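Local coordinates for aminopeptidase-like protein (Chaetomium thermophilum, PDB 5JM6) that probably acts as a zinc-dependent aminopeptidase of the M18 family, built as a dodecamer and linked to the Cvt pathway of selective autophagy, at residues A[91-96]-A[355-360]; A[102-105]-A[111-114]. All coordinates share one frame; numbering follows the deposited sequence.

Contact 1. Residues A[91-96]-A[355-360]; sequences DSWTGK and PITIER
Trp-93 and Arg-360 bring the two backbones closest, their CA atoms 7.4 Å apart, where the 91-96 loop passes helix 353-368. Residues 355-360 are regular helix, with Arg-360 N bonded to Ile-356 O; in the loop, 93-96 have helical backbone angles but only a weak bond from Lys-96 N to Trp-93 O. The side chains of Trp-93 and Arg-360 both leave the backbone toward the opposite segment and cross at about a right angle. Arg-360 lies over one face of the indole: its CD stands 3.8 Å from the centroid of the six-membered ring of Trp-93, a CH-pi contact. Bends at chi2 and chi3 then bring the guanidinium flat onto the same ring, the planes 24° apart, in a cation-pi stack with CZ of Arg-360 4.2 Å from that centroid. NH1 of Arg-360, itself over the indole face toward its rim, donates to Asp-91 O at 3.1 Å; this oxygen lies in the guanidinium plane, although the N-H...O angle is only 139°. A water accepts from both Trp-93 N and Arg-360 NH1, while NH2 of Arg-360 donates to Ala-89 O. Near the indole plane, at its edge, Thr-357 O lies 4.1 Å from CZ3 of Trp-93. NE1 of Trp-93 turns to Pro-88 O; its approach to Arg-360 NH1 joins two donors and is no bond. With an alanine here instead of Trp-93, the guanidinium is likely to lose its aromatic platform and turn more freely away from the Asp-91 carbonyl. The contact fastens the loop between strands 85-86 and 102-107 to helix 353-368, away from the zinc sites, and Arg-360 also packs on Gly-376 of a second subunit. Pi face, carbonyls and water probably stabilise the buried positive charge electrostatically, without a carboxylate across this contact.

Contact 2. Residues A[102-105]-A[111-114]; sequences KYFT and SIIA
Thr-105 and Ile-113 face each other as an antiparallel hydrogen-bonded pair in the beta hairpin of strands 102-107 and 111-117, at one side of the large mixed sheet of the M18 peptidase fold. The segment axes run at 164° and approach to 4.6 Å. Both bonds of this pair are made: Thr-105 N donates to Ile-113 O at 2.9 Å, with the donor tilted from the carbonyl plane, and Ile-113 N returns a bond of equal length to Thr-105 O, straighter at 166° and in the carbonyl plane. Each acceptor also receives a CA-H...O contact, Phe-104 CA at 3.1 Å from Ile-113 O and Ile-112 CA at 3.2 Å from Thr-105 O. The next pair, Phe-104 with Ala-114, is non-hydrogen-bonded, and the backbone of Phe-104 bonds instead to Val-85 and Leu-87, as that of Ile-112 does to Leu-335. Among the buried hydroxyls, Thr-105 OG1 is bonded to Leu-87 O, Ser-111 OG to Gln-347 O and Tyr-103 OH to Val-98 N, so their polar ends are satisfied outside the hairpin; the side chain of Ser-111 is about 8 Å from that of the zinc ligand His-133. Thr-105 and Ile-113 point to the face on which Ile-113 meets helix 353-368, whereas Phe-104 and Ala-114 point to the face lined by Leu-79 of helix 68-81. With CG1 of Ile-112 anti to the backbone N (chi1 -176°), the extended branch brings CD1 of Ile-112 obliquely to within 4.0 Å of CD2 of Phe-104.

From the N terminus, the chain passes helix 68-81 and strand 85-86 before entering the 91-96 loop, the first half of contact 1. It then forms strand 102-107, turns and returns in strand 111-117, so contact 2 closes a short local loop. Only after strand 330-336 does helix 353-368 bring residues 355-360 back to close contact 1, a loop inside which contact 2 is nested. Their centres lie 12 Å apart and they touch: CH2 of Trp-93 packs at 3.7 Å against OG1 of Thr-105, and Thr-357 OG1, hydrogen-bonded to Phe-353 O, packs on Ile-113 CD1. Together they tie the connecting loop, the hairpin and the helix over one sheet face.

Contact 1. Residues A[91-96]-A[355-360]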
ATOM      1  N   ASP A  91      46.867  46.446 -10.006  1.00 35.59           N
ATOM      2  CA  ASP A  91      48.165  47.068  -9.737  1.00 35.39           C
ATOM      3  C   ASP A  91      49.211  46.076  -9.229  1.00 38.03           C
ATOM      4  O   ASP A  91      48.876  45.035  -8.665  1.00 37.53           O
ATOM      5  CB  ASP A  91      48.013  48.210  -8.736  1.00 35.77           C
ATOM      6  CG  ASP A  91      46.985  49.233  -9.172  1.00 50.16           C
ATOM      7  OD1 ASP A  91      46.551  50.033  -8.319  1.00 55.20           O
ATOM      8  OD2 ASP A  91      46.602  49.229 -10.362  1.00 49.93           O
ATOM      9  N   SER A  92      50.481  46.412  -9.433  1.00 36.97           N
ATOM     10  CA  SER A  92      51.579  45.628  -8.877  1.00 37.94           C
ATOM     11  C   SER A  92      51.811  45.997  -7.414  1.00 36.29           C
ATOM     12  O   SER A  92      51.879  47.179  -7.072  1.00 40.29           O
ATOM     13  CB  SER A  92      52.855  45.846  -9.692  1.00 25.89           C
ATOM     14  OG  SER A  92      53.938  45.104  -9.158  1.00 39.74           O
ATOM     15  N   TRP A  93      51.895  44.992  -6.543  1.00 37.32           N
ATOM     16  CA  TRP A  93      52.169  45.243  -5.130  1.00 36.23           C
ATOM     17  C   TRP A  93      53.630  45.052  -4.752  1.00 42.72           C
ATOM     18  O   TRP A  93      54.016  45.358  -3.625  1.00 44.55           O
ATOM     19  CB  TRP A  93      51.346  44.316  -4.229  1.00 33.77           C
ATOM     20  CG  TRP A  93      49.900  44.186  -4.558  1.00 35.50           C
ATOM     21  CD1 TRP A  93      49.160  44.993  -5.372  1.00 37.84           C
ATOM     22  CD2 TRP A  93      49.011  43.171  -4.080  1.00 36.27           C
ATOM     23  NE1 TRP A  93      47.864  44.543  -5.427  1.00 33.92           N
ATOM     24  CE2 TRP A  93      47.747  43.425  -4.643  1.00 34.04           C
ATOM     25  CE3 TRP A  93      49.163  42.073  -3.227  1.00 38.46           C
ATOM     26  CZ2 TRP A  93      46.639  42.621  -4.381  1.00 33.51           C
ATOM     27  CZ3 TRP A  93      48.062  41.275  -2.970  1.00 33.65           C
ATOM     28  CH2 TRP A  93      46.818  41.553  -3.545  1.00 29.38           C
ATOM     29  N   THR A  94      54.444  44.563  -5.683  1.00 44.11           N
ATOM     30  CA  THR A  94      55.753  44.023  -5.314  1.00 47.89           C
ATOM     31  C   THR A  94      56.672  45.068  -4.684  1.00 45.08           C
ATOM     32  O   THR A  94      57.674  44.718  -4.061  1.00 51.91           O
ATOM     33  CB  THR A  94      56.468  43.380  -6.522  1.00 39.60           C
ATOM     34  OG1 THR A  94      56.384  44.250  -7.657  1.00 55.65           O
ATOM     35  CG2 THR A  94      55.829  42.042  -6.868  1.00 38.44           C
ATOM     36  N   GLY A  95      56.354  46.346  -4.864  1.00 38.69           N
ATOM     37  CA  GLY A  95      57.019  47.382  -4.097  1.00 53.07           C
ATOM     38  C   GLY A  95      56.506  47.590  -2.676  1.00 53.30           C
ATOM     39  O   GLY A  95      57.275  47.520  -1.717  1.00 43.05           O
ATOM     40  N   LYS A  96      55.187  47.751  -2.550  1.00 54.38           N
ATOM     41  CA  LYS A  96      54.544  48.454  -1.424  1.00 47.20           C
ATOM     42  C   LYS A  96      54.565  47.898  -0.015  1.00 50.15           C
ATOM     43  O   LYS A  96      54.305  48.636   0.935  1.00 48.73           O
ATOM     44  CB  LYS A  96      53.056  48.618  -1.682  1.00 49.58           C
ATOM     45  CG  LYS A  96      52.578  48.998  -3.029  1.00 56.37           C
ATOM     46  CD  LYS A  96      51.182  49.524  -2.763  1.00 62.93           C
ATOM     47  CE  LYS A  96      50.166  49.071  -3.766  1.00 62.05           C
ATOM     48  NZ  LYS A  96      50.035  50.147  -4.756  1.00 63.31           N
ATOM     49  N   PRO A 355      44.630  31.965  -1.794  1.00 36.64           N
ATOM     50  CA  PRO A 355      45.998  31.537  -2.114  1.00 31.75           C
ATOM     51  C   PRO A 355      46.797  32.520  -2.974  1.00 30.26           C
ATOM     52  O   PRO A 355      47.946  32.796  -2.635  1.00 35.19           O
ATOM     53  CB  PRO A 355      45.777  30.222  -2.866  1.00 32.64           C
ATOM     54  CG  PRO A 355      44.531  29.684  -2.282  1.00 32.09           C
ATOM     55  CD  PRO A 355      43.658  30.891  -2.068  1.00 40.75           C
ATOM     56  N   ILE A 356      46.213  33.051  -4.047  1.00 30.41           N
ATOM     57  CA  ILE A 356      46.969  33.941  -4.924  1.00 27.77           C
ATOM     58  C   ILE A 356      47.310  35.249  -4.206  1.00 33.64           C
ATOM     59  O   ILE A 356      48.369  35.832  -4.437  1.00 31.26           O
ATOM     60  CB  ILE A 356      46.215  34.233  -6.250  1.00 29.59           C
ATOM     61  CG1 ILE A 356      47.150  34.917  -7.251  1.00 31.91           C
ATOM     62  CG2 ILE A 356      44.968  35.075  -6.017  1.00 30.52           C
ATOM     63  CD1 ILE A 356      46.638  34.907  -8.673  1.00 28.29           C
ATOM     64  N   THR A 357      46.427  35.691  -3.313  1.00 33.74           N
ATOM     65  CA  THR A 357      46.683  36.889  -2.525  1.00 31.70           C
ATOM     66  C   THR A 357      47.873  36.673  -1.599  1.00 32.21           C
ATOM     67  O   THR A 357      48.745  37.533  -1.486  1.00 29.12           O
ATOM     68  CB  THR A 357      45.453  37.295  -1.696  1.00 27.85           C
ATOM     69  OG1 THR A 357      44.418  37.749  -2.576  1.00 34.05           O
ATOM     70  CG2 THR A 357      45.805  38.408  -0.718  1.00 21.96           C
ATOM     71  N   ILE A 358      47.910  35.514  -0.949  1.00 29.16           N
ATOM     72  CA  ILE A 358      49.010  35.182  -0.055  1.00 26.67           C
ATOM     73  C   ILE A 358      50.327  35.108  -0.822  1.00 28.30           C
ATOM     74  O   ILE A 358      51.342  35.640  -0.371  1.00 28.75           O
ATOM     75  CB  ILE A 358      48.746  33.857   0.690  1.00 28.71           C
ATOM     76  CG1 ILE A 358      47.583  34.051   1.666  1.00 29.00           C
ATOM     77  CG2 ILE A 358      49.997  33.377   1.411  1.00 23.09           C
ATOM     78  CD1 ILE A 358      47.629  33.176   2.884  1.00 30.65           C
ATOM     79  N   GLU A 359      50.306  34.474  -1.990  1.00 28.19           N
ATOM     80  CA  GLU A 359      51.511  34.369  -2.807  1.00 30.60           C
ATOM     81  C   GLU A 359      52.013  35.752  -3.209  1.00 31.27           C
ATOM     82  O   GLU A 359      53.212  36.026  -3.149  1.00 32.74           O
ATOM     83  CB  GLU A 359      51.254  33.507  -4.045  1.00 28.97           C
ATOM     84  CG  GLU A 359      50.905  32.062  -3.716  1.00 33.53           C
ATOM     85  CD  GLU A 359      50.746  31.192  -4.949  1.00 39.44           C
ATOM     86  OE1 GLU A 359      51.189  31.610  -6.040  1.00 40.30           O
ATOM     87  OE2 GLU A 359      50.178  30.086  -4.826  1.00 42.79           O
ATOM     88  N   ARG A 360      51.090  36.625  -3.601  1.00 30.27           N
ATOM     89  CA  ARG A 360      51.435  37.998  -3.951  1.00 29.22           C
ATOM     90  C   ARG A 360      52.114  38.741  -2.807  1.00 32.32           C
ATOM     91  O   ARG A 360      53.111  39.434  -3.013  1.00 33.90           O
ATOM     92  CB  ARG A 360      50.191  38.770  -4.366  1.00 31.93           C
ATOM     93  CG  ARG A 360      49.731  38.559  -5.780  1.00 27.54           C
ATOM     94  CD  ARG A 360      49.388  39.921  -6.321  1.00 32.27           C
ATOM     95  NE  ARG A 360      48.174  39.950  -7.122  1.00 33.21           N
ATOM     96  CZ  ARG A 360      47.753  41.031  -7.767  1.00 36.71           C
ATOM     97  NH1 ARG A 360      48.463  42.150  -7.703  1.00 35.54           N
ATOM     98  NH2 ARG A 360      46.634  40.997  -8.475  1.00 36.52           N
TER
HETATM   99  O   HOH W   1      51.618  42.207  -7.009  1.00 39.45           O

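Contact 2. Residues A[102-105]-A[111-114]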
ATOM      1  N   LYS A 102      49.169  47.638   7.117  1.00 32.23           N
ATOM      2  CA  LYS A 102      47.831  47.057   7.215  1.00 33.08           C
ATOM      3  C   LYS A 102      47.085  47.238   5.897  1.00 33.06           C
ATOM      4  O   LYS A 102      46.996  48.349   5.375  1.00 34.07           O
ATOM      5  CB  LYS A 102      47.056  47.687   8.378  1.00 34.37           C
ATOM      6  CG  LYS A 102      47.851  47.738   9.682  1.00 36.33           C
ATOM      7  CD  LYS A 102      47.063  48.321  10.843  1.00 39.00           C
ATOM      8  CE  LYS A 102      46.620  49.747  10.574  1.00 44.24           C
ATOM      9  NZ  LYS A 102      46.062  50.370  11.807  1.00 55.08           N
ATOM     10  N   TYR A 103      46.553  46.143   5.360  1.00 32.43           N
ATOM     11  CA  TYR A 103      46.027  46.149   3.998  1.00 33.37           C
ATOM     12  C   TYR A 103      44.718  45.374   3.848  1.00 33.00           C
ATOM     13  O   TYR A 103      44.309  44.644   4.751  1.00 32.22           O
ATOM     14  CB  TYR A 103      47.075  45.576   3.038  1.00 30.49           C
ATOM     15  CG  TYR A 103      48.447  46.189   3.208  1.00 30.46           C
ATOM     16  CD1 TYR A 103      48.785  47.373   2.567  1.00 34.39           C
ATOM     17  CD2 TYR A 103      49.400  45.589   4.023  1.00 33.49           C
ATOM     18  CE1 TYR A 103      50.036  47.940   2.727  1.00 32.04           C
ATOM     19  CE2 TYR A 103      50.653  46.149   4.189  1.00 33.89           C
ATOM     20  CZ  TYR A 103      50.966  47.325   3.539  1.00 35.36           C
ATOM     21  OH  TYR A 103      52.214  47.883   3.702  1.00 39.23           O
ATOM     22  N   PHE A 104      44.058  45.561   2.708  1.00 31.36           N
ATOM     23  CA  PHE A 104      42.922  44.726   2.331  1.00 32.37           C
ATOM     24  C   PHE A 104      42.743  44.679   0.818  1.00 35.91           C
ATOM     25  O   PHE A 104      43.207  45.563   0.098  1.00 31.32           O
ATOM     26  CB  PHE A 104      41.627  45.209   2.996  1.00 31.09           C
ATOM     27  CG  PHE A 104      41.084  46.498   2.433  1.00 38.22           C
ATOM     28  CD1 PHE A 104      41.487  47.718   2.951  1.00 37.27           C
ATOM     29  CD2 PHE A 104      40.152  46.489   1.404  1.00 36.06           C
ATOM     30  CE1 PHE A 104      40.983  48.903   2.445  1.00 34.47           C
ATOM     31  CE2 PHE A 104      39.648  47.672   0.894  1.00 36.35           C
ATOM     32  CZ  PHE A 104      40.060  48.879   1.419  1.00 34.81           C
ATOM     33  N   THR A 105      42.061  43.640   0.345  1.00 31.97           N
ATOM     34  CA  THR A 105      41.765  43.497  -1.075  1.00 37.94           C
ATOM     35  C   THR A 105      40.343  42.972  -1.261  1.00 34.99           C
ATOM     36  O   THR A 105      39.793  42.293  -0.392  1.00 35.06           O
ATOM     37  CB  THR A 105      42.803  42.579  -1.771  1.00 35.72           C
ATOM     38  OG1 THR A 105      44.082  43.222  -1.743  1.00 40.94           O
ATOM     39  CG2 THR A 105      42.441  42.299  -3.228  1.00 37.01           C
ATOM     40  N   SER A 111      33.661  39.955  -1.825  1.00 33.89           N
ATOM     41  CA  SER A 111      34.685  39.178  -1.123  1.00 31.41           C
ATOM     42  C   SER A 111      35.805  40.096  -0.675  1.00 36.27           C
ATOM     43  O   SER A 111      36.222  40.979  -1.422  1.00 35.22           O
ATOM     44  CB  SER A 111      35.249  38.062  -2.005  1.00 35.40           C
ATOM     45  OG  SER A 111      34.536  36.853  -1.826  1.00 45.04           O
ATOM     46  N   ILE A 112      36.294  39.894   0.541  1.00 34.72           N
ATOM     47  CA  ILE A 112      37.333  40.767   1.062  1.00 34.84           C
ATOM     48  C   ILE A 112      38.326  40.021   1.950  1.00 30.46           C
ATOM     49  O   ILE A 112      37.952  39.152   2.741  1.00 32.41           O
ATOM     50  CB  ILE A 112      36.712  41.957   1.835  1.00 35.48           C
ATOM     51  CG1 ILE A 112      37.797  42.930   2.300  1.00 29.63           C
ATOM     52  CG2 ILE A 112      35.860  41.472   3.003  1.00 34.45           C
ATOM     53  CD1 ILE A 112      37.249  44.185   2.924  1.00 34.94           C
ATOM     54  N   ILE A 113      39.600  40.362   1.786  1.00 30.74           N
ATOM     55  CA  ILE A 113      40.680  39.813   2.593  1.00 28.98           C
ATOM     56  C   ILE A 113      41.464  40.956   3.219  1.00 29.97           C
ATOM     57  O   ILE A 113      42.026  41.783   2.507  1.00 32.80           O
ATOM     58  CB  ILE A 113      41.630  38.940   1.753  1.00 25.98           C
ATOM     59  CG1 ILE A 113      40.895  37.714   1.211  1.00 22.83           C
ATOM     60  CG2 ILE A 113      42.846  38.525   2.570  1.00 25.69           C
ATOM     61  CD1 ILE A 113      41.687  36.941   0.184  1.00 23.81           C
ATOM     62  N   ALA A 114      41.493  41.003   4.546  1.00 29.14           N
ATOM     63  CA  ALA A 114      42.227  42.041   5.262  1.00 24.46           C
ATOM     64  C   ALA A 114      43.320  41.421   6.120  1.00 30.12           C
ATOM     65  O   ALA A 114      43.125  40.355   6.705  1.00 33.55           O
ATOM     66  CB  ALA A 114      41.284  42.868   6.118  1.00 24.45           C
TER